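Local coordinates for 2-aminomuconate 6-semialdehyde dehydrogenase (Burkholderia cenocepacia, PDB 4U3W), which probably catalyses the NAD+-dependent oxidation of 2-aminomuconate 6-semialdehyde to 2-aminomuconate, as a tetrameric enzyme of the aldehyde dehydrogenase family, at residues 86-91 and 182-187; 126-131 and 468-473; 361-366 and 402-407. All blocks are in the same frame, centred on the assembly; numbering follows the deposited sequence.

Contact 1: residues 86-91 and 182-187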
# COMPACT_ATOMS: atom_id res chain seq x y z
N ALA A 86 9.39 -18.89 -11.54
CA ALA A 86 10.42 -19.64 -12.23
C ALA A 86 9.94 -20.18 -13.59
O ALA A 86 10.72 -20.21 -14.52
CB ALA A 86 10.93 -20.78 -11.35
N TRP A 87 8.69 -20.65 -13.68
CA TRP A 87 8.15 -21.09 -14.96
C TRP A 87 8.15 -19.93 -15.95
O TRP A 87 8.54 -20.07 -17.11
CB TRP A 87 6.73 -21.65 -14.79
CG TRP A 87 6.67 -23.12 -14.37
CD1 TRP A 87 6.16 -23.63 -13.19
CD2 TRP A 87 7.14 -24.26 -15.12
NE1 TRP A 87 6.29 -25.01 -13.17
CE2 TRP A 87 6.88 -25.42 -14.35
CE3 TRP A 87 7.78 -24.41 -16.37
CZ2 TRP A 87 7.22 -26.71 -14.79
CZ3 TRP A 87 8.09 -25.70 -16.83
CH2 TRP A 87 7.82 -26.84 -16.02
N LEU A 88 7.71 -18.77 -15.50
CA LEU A 88 7.61 -17.62 -16.41
C LEU A 88 8.99 -17.16 -16.95
O LEU A 88 9.13 -16.84 -18.17
CB LEU A 88 6.86 -16.48 -15.69
CG LEU A 88 5.34 -16.47 -16.01
CD1 LEU A 88 4.60 -17.67 -15.46
CD2 LEU A 88 4.67 -15.17 -15.55
N HIS A 89 10.02 -17.21 -16.09
CA HIS A 89 11.34 -16.92 -16.58
C HIS A 89 11.85 -18.00 -17.54
O HIS A 89 12.56 -17.69 -18.48
CB HIS A 89 12.33 -16.74 -15.42
CG HIS A 89 12.30 -15.36 -14.82
ND1 HIS A 89 12.79 -14.25 -15.49
CD2 HIS A 89 11.83 -14.92 -13.63
CE1 HIS A 89 12.62 -13.18 -14.73
NE2 HIS A 89 12.04 -13.56 -13.59
N LYS A 90 11.51 -19.26 -17.30
CA LYS A 90 11.90 -20.32 -18.25
C LYS A 90 11.27 -20.08 -19.61
O LYS A 90 11.88 -20.32 -20.66
CB LYS A 90 11.45 -21.70 -17.76
CG LYS A 90 12.44 -22.38 -16.79
CD LYS A 90 11.91 -23.78 -16.38
CE LYS A 90 12.09 -24.04 -14.88
NZ LYS A 90 13.44 -24.49 -14.42
N ILE A 91 10.01 -19.64 -19.59
CA ILE A 91 9.29 -19.37 -20.85
C ILE A 91 9.96 -18.20 -21.55
O ILE A 91 10.27 -18.25 -22.73
CB ILE A 91 7.79 -19.07 -20.58
CG1 ILE A 91 7.09 -20.35 -20.08
CG2 ILE A 91 7.09 -18.57 -21.86
CD1 ILE A 91 5.76 -20.10 -19.33
N LYS A 182 -1.60 -10.85 -21.74
CA LYS A 182 -2.64 -11.59 -21.00
C LYS A 182 -2.16 -12.96 -20.49
O LYS A 182 -2.45 -13.35 -19.33
CB LYS A 182 -3.90 -11.83 -21.89
CG LYS A 182 -4.44 -10.58 -22.55
CD LYS A 182 -4.68 -9.49 -21.50
CE LYS A 182 -5.36 -8.23 -22.11
NZ LYS A 182 -6.60 -8.72 -22.86
N VAL A 183 -1.44 -13.69 -21.33
CA VAL A 183 -1.00 -15.03 -20.91
C VAL A 183 -0.08 -14.95 -19.66
O VAL A 183 -0.23 -15.74 -18.71
CB VAL A 183 -0.24 -15.76 -22.07
CG1 VAL A 183 0.32 -17.14 -21.64
CG2 VAL A 183 -1.17 -15.93 -23.28
N ALA A 184 0.82 -13.96 -19.63
CA ALA A 184 1.78 -13.94 -18.51
C ALA A 184 1.13 -13.69 -17.13
O ALA A 184 1.40 -14.46 -16.21
CB ALA A 184 2.95 -12.92 -18.80
N PRO A 185 0.30 -12.63 -16.96
CA PRO A 185 -0.34 -12.50 -15.64
C PRO A 185 -1.29 -13.67 -15.37
O PRO A 185 -1.39 -14.10 -14.21
CB PRO A 185 -1.10 -11.14 -15.73
CG PRO A 185 -1.29 -10.93 -17.22
CD PRO A 185 0.00 -11.47 -17.81
N ALA A 186 -1.98 -14.23 -16.39
CA ALA A 186 -2.86 -15.34 -16.09
C ALA A 186 -2.08 -16.51 -15.48
O ALA A 186 -2.49 -17.11 -14.47
CB ALA A 186 -3.60 -15.81 -17.42
N LEU A 187 -0.94 -16.84 -16.08
CA LEU A 187 -0.16 -17.98 -15.58
C LEU A 187 0.50 -17.60 -14.24
O LEU A 187 0.67 -18.45 -13.36
CB LEU A 187 0.90 -18.41 -16.59
CG LEU A 187 0.39 -19.02 -17.91
CD1 LEU A 187 1.57 -19.32 -18.83
CD2 LEU A 187 -0.44 -20.33 -17.67

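Contact 2: residues 126-131 and 468-473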
# COMPACT_ATOMS: atom_id res chain seq x y z
N ILE A 126 8.77 -10.73 -24.53
CA ILE A 126 9.60 -11.41 -23.54
C ILE A 126 9.50 -10.70 -22.21
O ILE A 126 9.34 -11.35 -21.16
CB ILE A 126 11.07 -11.50 -24.04
CG1 ILE A 126 11.08 -12.41 -25.27
CG2 ILE A 126 12.06 -11.97 -22.91
CD1 ILE A 126 12.28 -12.36 -26.15
N ALA A 127 9.55 -9.36 -22.24
CA ALA A 127 9.53 -8.57 -21.01
C ALA A 127 8.24 -8.74 -20.17
O ALA A 127 8.27 -8.61 -18.91
CB ALA A 127 9.76 -7.06 -21.35
N ASN A 128 7.11 -9.01 -20.84
CA ASN A 128 5.85 -9.28 -20.14
C ASN A 128 6.00 -10.46 -19.19
O ASN A 128 5.54 -10.38 -18.05
CB ASN A 128 4.70 -9.59 -21.11
CG ASN A 128 4.13 -8.33 -21.75
OD1 ASN A 128 4.19 -7.24 -21.16
ND2 ASN A 128 3.60 -8.45 -22.99
N PHE A 129 6.65 -11.53 -19.67
CA PHE A 129 6.84 -12.71 -18.80
C PHE A 129 7.75 -12.36 -17.60
O PHE A 129 7.41 -12.71 -16.46
CB PHE A 129 7.39 -13.89 -19.60
CG PHE A 129 6.32 -14.60 -20.40
CD1 PHE A 129 5.43 -15.48 -19.80
CD2 PHE A 129 6.17 -14.34 -21.76
CE1 PHE A 129 4.42 -16.10 -20.55
CE2 PHE A 129 5.16 -15.00 -22.50
CZ PHE A 129 4.30 -15.85 -21.88
N ARG A 130 8.86 -11.63 -17.84
CA ARG A 130 9.81 -11.33 -16.74
C ARG A 130 9.19 -10.38 -15.73
O ARG A 130 9.40 -10.51 -14.51
CB ARG A 130 11.12 -10.74 -17.28
CG ARG A 130 11.75 -11.66 -18.32
CD ARG A 130 13.25 -11.69 -18.20
NE ARG A 130 13.90 -12.27 -19.35
CZ ARG A 130 14.28 -13.54 -19.42
NH1 ARG A 130 14.07 -14.37 -18.38
NH2 ARG A 130 14.91 -13.98 -20.51
N THR A 131 8.40 -9.44 -16.23
CA THR A 131 7.77 -8.48 -15.36
C THR A 131 6.79 -9.09 -14.40
O THR A 131 6.81 -8.82 -13.19
CB THR A 131 7.05 -7.41 -16.19
OG1 THR A 131 8.04 -6.57 -16.76
CG2 THR A 131 6.14 -6.54 -15.30
N ARG A 468 4.79 2.59 -21.78
CA ARG A 468 4.04 1.66 -20.98
C ARG A 468 4.85 1.07 -19.83
O ARG A 468 5.60 0.11 -20.01
CB ARG A 468 3.52 0.54 -21.88
CG ARG A 468 2.51 1.04 -22.92
CD ARG A 468 1.09 1.08 -22.33
NE ARG A 468 0.67 -0.24 -21.84
CZ ARG A 468 0.63 -0.58 -20.55
NH1 ARG A 468 0.97 0.30 -19.61
NH2 ARG A 468 0.25 -1.80 -20.19
N ASP A 469 4.68 1.66 -18.64
CA ASP A 469 5.21 1.07 -17.42
C ASP A 469 4.23 -0.00 -17.00
O ASP A 469 3.08 0.32 -16.66
CB ASP A 469 5.39 2.14 -16.32
CG ASP A 469 6.19 1.61 -15.13
OD1 ASP A 469 5.84 0.52 -14.61
OD2 ASP A 469 7.17 2.30 -14.70
N LEU A 470 4.67 -1.27 -17.01
CA LEU A 470 3.75 -2.39 -16.81
C LEU A 470 3.19 -2.50 -15.36
O LEU A 470 2.37 -3.42 -15.08
CB LEU A 470 4.41 -3.73 -17.21
CG LEU A 470 4.91 -3.86 -18.66
CD1 LEU A 470 5.40 -5.27 -18.91
CD2 LEU A 470 3.81 -3.46 -19.64
N ARG A 471 3.65 -1.63 -14.45
CA ARG A 471 3.09 -1.57 -13.09
C ARG A 471 1.86 -0.66 -12.95
O ARG A 471 1.15 -0.72 -11.93
CB ARG A 471 4.14 -1.10 -12.09
CG ARG A 471 5.34 -1.99 -11.99
CD ARG A 471 6.45 -1.26 -11.16
NE ARG A 471 6.89 -0.02 -11.82
CZ ARG A 471 7.64 0.92 -11.24
NH1 ARG A 471 8.03 0.80 -9.97
NH2 ARG A 471 7.98 2.01 -11.93
N THR A 472 1.63 0.19 -13.94
CA THR A 472 0.57 1.20 -13.87
C THR A 472 -0.81 0.63 -14.36
O THR A 472 -0.83 -0.32 -15.14
CB THR A 472 0.95 2.46 -14.71
OG1 THR A 472 1.10 2.11 -16.10
CG2 THR A 472 2.28 3.12 -14.16
N PRO A 473 -1.93 1.22 -13.90
CA PRO A 473 -3.24 0.76 -14.40
C PRO A 473 -3.46 1.18 -15.86
O PRO A 473 -3.38 2.37 -16.23
CB PRO A 473 -4.25 1.42 -13.47
CG PRO A 473 -3.51 2.68 -12.95
CD PRO A 473 -2.07 2.22 -12.82

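Contact 3: residues 361-366 and 402-407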
# COMPACT_ATOMS: atom_id res chain seq x y z
N PHE A 361 -11.72 6.47 -46.41
CA PHE A 361 -11.00 7.52 -47.13
C PHE A 361 -11.94 8.21 -48.09
O PHE A 361 -11.94 9.45 -48.19
CB PHE A 361 -9.79 6.98 -47.89
CG PHE A 361 -8.59 6.71 -47.01
CD1 PHE A 361 -8.69 6.76 -45.63
CD2 PHE A 361 -7.36 6.40 -47.56
CE1 PHE A 361 -7.60 6.50 -44.84
CE2 PHE A 361 -6.28 6.16 -46.79
CZ PHE A 361 -6.40 6.20 -45.43
N ARG A 362 -12.79 7.42 -48.76
CA ARG A 362 -13.81 7.98 -49.63
C ARG A 362 -14.85 8.77 -48.83
O ARG A 362 -15.28 9.84 -49.26
CB ARG A 362 -14.50 6.88 -50.48
CG ARG A 362 -13.58 6.22 -51.51
CD ARG A 362 -14.31 5.31 -52.52
NE ARG A 362 -15.00 4.17 -51.92
CZ ARG A 362 -14.41 3.03 -51.56
NH1 ARG A 362 -13.09 2.88 -51.71
NH2 ARG A 362 -15.13 2.04 -51.04
N LEU A 363 -15.26 8.25 -47.67
CA LEU A 363 -16.23 8.99 -46.85
C LEU A 363 -15.70 10.37 -46.39
O LEU A 363 -16.46 11.35 -46.41
CB LEU A 363 -16.64 8.17 -45.63
CG LEU A 363 -17.60 8.87 -44.68
CD1 LEU A 363 -18.91 9.24 -45.36
CD2 LEU A 363 -17.83 8.09 -43.40
N ALA A 364 -14.43 10.45 -45.97
CA ALA A 364 -13.83 11.74 -45.57
C ALA A 364 -13.96 12.76 -46.68
O ALA A 364 -14.35 13.91 -46.45
CB ALA A 364 -12.35 11.59 -45.16
N VAL A 365 -13.65 12.34 -47.90
CA VAL A 365 -13.80 13.24 -49.05
C VAL A 365 -15.28 13.73 -49.24
O VAL A 365 -15.52 14.92 -49.51
CB VAL A 365 -13.29 12.58 -50.37
CG1 VAL A 365 -13.66 13.42 -51.58
CG2 VAL A 365 -11.79 12.39 -50.33
N GLU A 366 -16.26 12.82 -49.12
CA GLU A 366 -17.68 13.24 -49.20
C GLU A 366 -18.07 14.21 -48.06
O GLU A 366 -18.92 15.08 -48.24
CB GLU A 366 -18.61 12.01 -49.22
N ALA A 402 -18.28 15.14 -37.70
CA ALA A 402 -18.13 14.27 -38.88
C ALA A 402 -17.85 12.82 -38.47
O ALA A 402 -17.19 12.56 -37.45
CB ALA A 402 -17.04 14.79 -39.80
N ARG A 403 -18.38 11.87 -39.26
CA ARG A 403 -18.16 10.45 -38.96
C ARG A 403 -16.65 10.13 -38.99
O ARG A 403 -16.16 9.33 -38.19
CB ARG A 403 -18.94 9.54 -39.92
CG ARG A 403 -20.48 9.72 -39.86
CD ARG A 403 -21.18 8.76 -40.85
NE ARG A 403 -20.63 7.42 -40.62
CZ ARG A 403 -20.60 6.45 -41.53
NH1 ARG A 403 -21.08 6.64 -42.74
NH2 ARG A 403 -20.07 5.30 -41.20
N CYS A 404 -15.91 10.76 -39.88
CA CYS A 404 -14.50 10.41 -40.03
C CYS A 404 -13.62 10.89 -38.90
O CYS A 404 -12.49 10.43 -38.80
CB CYS A 404 -13.94 10.93 -41.37
SG CYS A 404 -14.53 9.85 -42.76
N VAL A 405 -14.12 11.80 -38.06
CA VAL A 405 -13.38 12.19 -36.87
C VAL A 405 -14.05 11.62 -35.61
O VAL A 405 -13.55 11.88 -34.51
CB VAL A 405 -13.26 13.73 -36.70
CG1 VAL A 405 -12.64 14.32 -37.93
CG2 VAL A 405 -14.61 14.41 -36.45
N ARG A 406 -15.14 10.86 -35.75
CA ARG A 406 -15.76 10.22 -34.57
C ARG A 406 -15.56 8.70 -34.57
O ARG A 406 -15.36 8.09 -33.49
CB ARG A 406 -17.25 10.56 -34.46
CG ARG A 406 -17.53 12.04 -34.25
CD ARG A 406 -19.00 12.32 -33.85
NE ARG A 406 -19.25 12.08 -32.43
CZ ARG A 406 -18.95 12.94 -31.45
NH1 ARG A 406 -18.37 14.12 -31.71
NH2 ARG A 406 -19.23 12.63 -30.18
N GLU A 407 -15.56 8.07 -35.73
CA GLU A 407 -15.52 6.61 -35.79
C GLU A 407 -14.08 6.08 -35.91
O GLU A 407 -13.25 6.62 -36.64
CB GLU A 407 -16.38 6.11 -36.93
CG GLU A 407 -17.85 6.47 -36.73
CD GLU A 407 -18.74 6.24 -37.97
OE1 GLU A 407 -18.33 5.51 -38.90
OE2 GLU A 407 -19.87 6.78 -37.97

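Contact 1: residues 86-91 and 182-187
L88 reaches across to A184 and L187 with its two methyl branches. L88 CD1 rests on the CB of L187 at 3.9 Å. L88 CD2 lies 3.4 Å from the carbonyl O of A184, with the CB of A184 a little farther off. The leucine fork thus straddles one turn of the facing helix. Its chi1 of -95° and chi2 of 67° together place the two methyls. L187 CD1 meets I91 CD1 at 4.3 Å, a looser touch one turn farther along helix 81-96.

The helices behind these side chains run nearly antiparallel, at 154°. Their axes stay 10.6 Å apart, so side chains bridge the gap. Helix 175-188 links the parallel strands 153-169 and 192-196 in a beta-alpha-beta crossover, part of what is in this family the Rossmann-type coenzyme-binding domain. Helix 81-96 packs on its outer side, away from strand 153-169. Helix 175-188 is kinked at P185, whose N has no bond to the preceding turn. M212 of helix 203-214 touches both I91 and L187. F129 of helix 114-138 touches A184.

All four touching residues are buried. The two helices are joined by mostly apolar side-chain contact, plus one methyl lying against a carbonyl oxygen. The fit therefore depends on shape and exclusion of water rather than on directional bonds.

Contact 2: residues 126-131 and 468-473
L470 enters the side of helix 114-138 from a type I beta turn, D469 to T472. It meets T131 and N128 there. The turn lies in the loop from strand 459-462 of the seven-stranded sheet to strand 481-482 of the other large sheet. L470 ties this loop to helix 114-138, in this family a link from the catalytic domain back to the coenzyme-binding domain.

L470 CB touches first, 3.8 Å from CG2 of T131. CG stands anti to the carbonyl carbon (chi1 -59°), and chi2 of -174° carries CD1 onward to the helix. L470 CD1 packs against T131 at OG1, CB and CG2, with T131 OG1 at 3.6 Å. L470 CD1 also lies 3.2 Å from N128 OD1. L470 CD2 is 4.1 Å from N128 OD1, at the margin. The side chains of L470 and N128 cross at about a right angle. N128 turns its other amide atom, ND2, to T180 of helix 175-188 in a hydrogen bond. W181 of that helix also touches both L470 and N128.

The turn is stiffened from within. D469 OD1 accepts from the backbone N of R471, making an Asx turn. The R471 guanidinium holds the D469 carboxylate side-on, through NE to OD1 and NH2 to OD2. D469 OD2 also bonds T146 OG1 of the second subunit, so this corner of the loop lies at a subunit interface. T472 OG1 bonds the carbonyl O of D469 at 2.7 Å, in the carbonyl plane.

On the helix, T131 OG1 is tied back to the A127 carbonyl O at 3.0 Å. That hydroxyl sits above the carbonyl plane, 38° out of it. The T131 backbone N reaches the same oxygen from the opposite face.

Contact 3: residues 361-366 and 402-407
This contact joins the last turns of helix 351-366 to the short, weakly bonded helical turn at 403-406. It sets a patch of sulfur and apolar groups next to a leucine methyl laid over a guanidinium. Both segments lie beside the seven-stranded sheet that includes strands 393-396 and 413-419. L363 and A364 supply one side, R403 and C404 the other.

C404 puts its sulfur against the backbone of the longer helix. C404 SG lies 3.3 Å from A364 N and 3.7 Å from A364 CB. C404 SG to L363 CG is 3.8 Å.

L363 touches R403 with its CD2 branch. CG is anti to the backbone N (chi1 178°), which extends the side chain to the arginine. L363 CD2 lies over one face of the guanidinium, offset toward its rim, 3.6 Å from R403 NH1. The two side chains cross at about a right angle.

The arginine is held by its own segment. Its chain bends at chi3 (50°), and NE and NH2 grip the two carboxylate oxygens of E407 side-on. R403 NE to E407 OE2 is 2.8 Å and nearly straight. R403 NH2 to E407 OE1 is 2.9 Å, with OE1 used on its syn lone pair. E407 OE1 also bonds Y360 OH, on the longer helix. E367, just past that helix, accepts from the backbone N atoms of R403 and C404.

The L363 methyl lies over one face of the guanidinium, while E407 is at the edge, nearly in plane at NE and tilted at NH2. With the ion pair fixing its plane, R403 can serve as a flat wall for L363, while C404 fills the contact beside A364.

In the fold
From the N terminus, helix 81-96 comes first and waits for helix 175-188, which closes contact 1 after 90 intervening residues. Segment 126-131 opens contact 2 inside that loop, and its partner 468-473 arrives only 336 residues later, so contacts 1 and 2 cross. They touch, through H89 with R130 and A184 with F129, which makes helix 114-138 a shared element. Contact 3 is a short closure of 35 residues nested within the loop of contact 2. It lies on the opposite side of the chain's centre, about 21 Å from either at the nearest atoms. Contact 1 joins two early helices; contact 2 ties helix 114-138 to a late loop; contact 3 joins helix 351-366 to turn 403-406 beside the seven-stranded sheet.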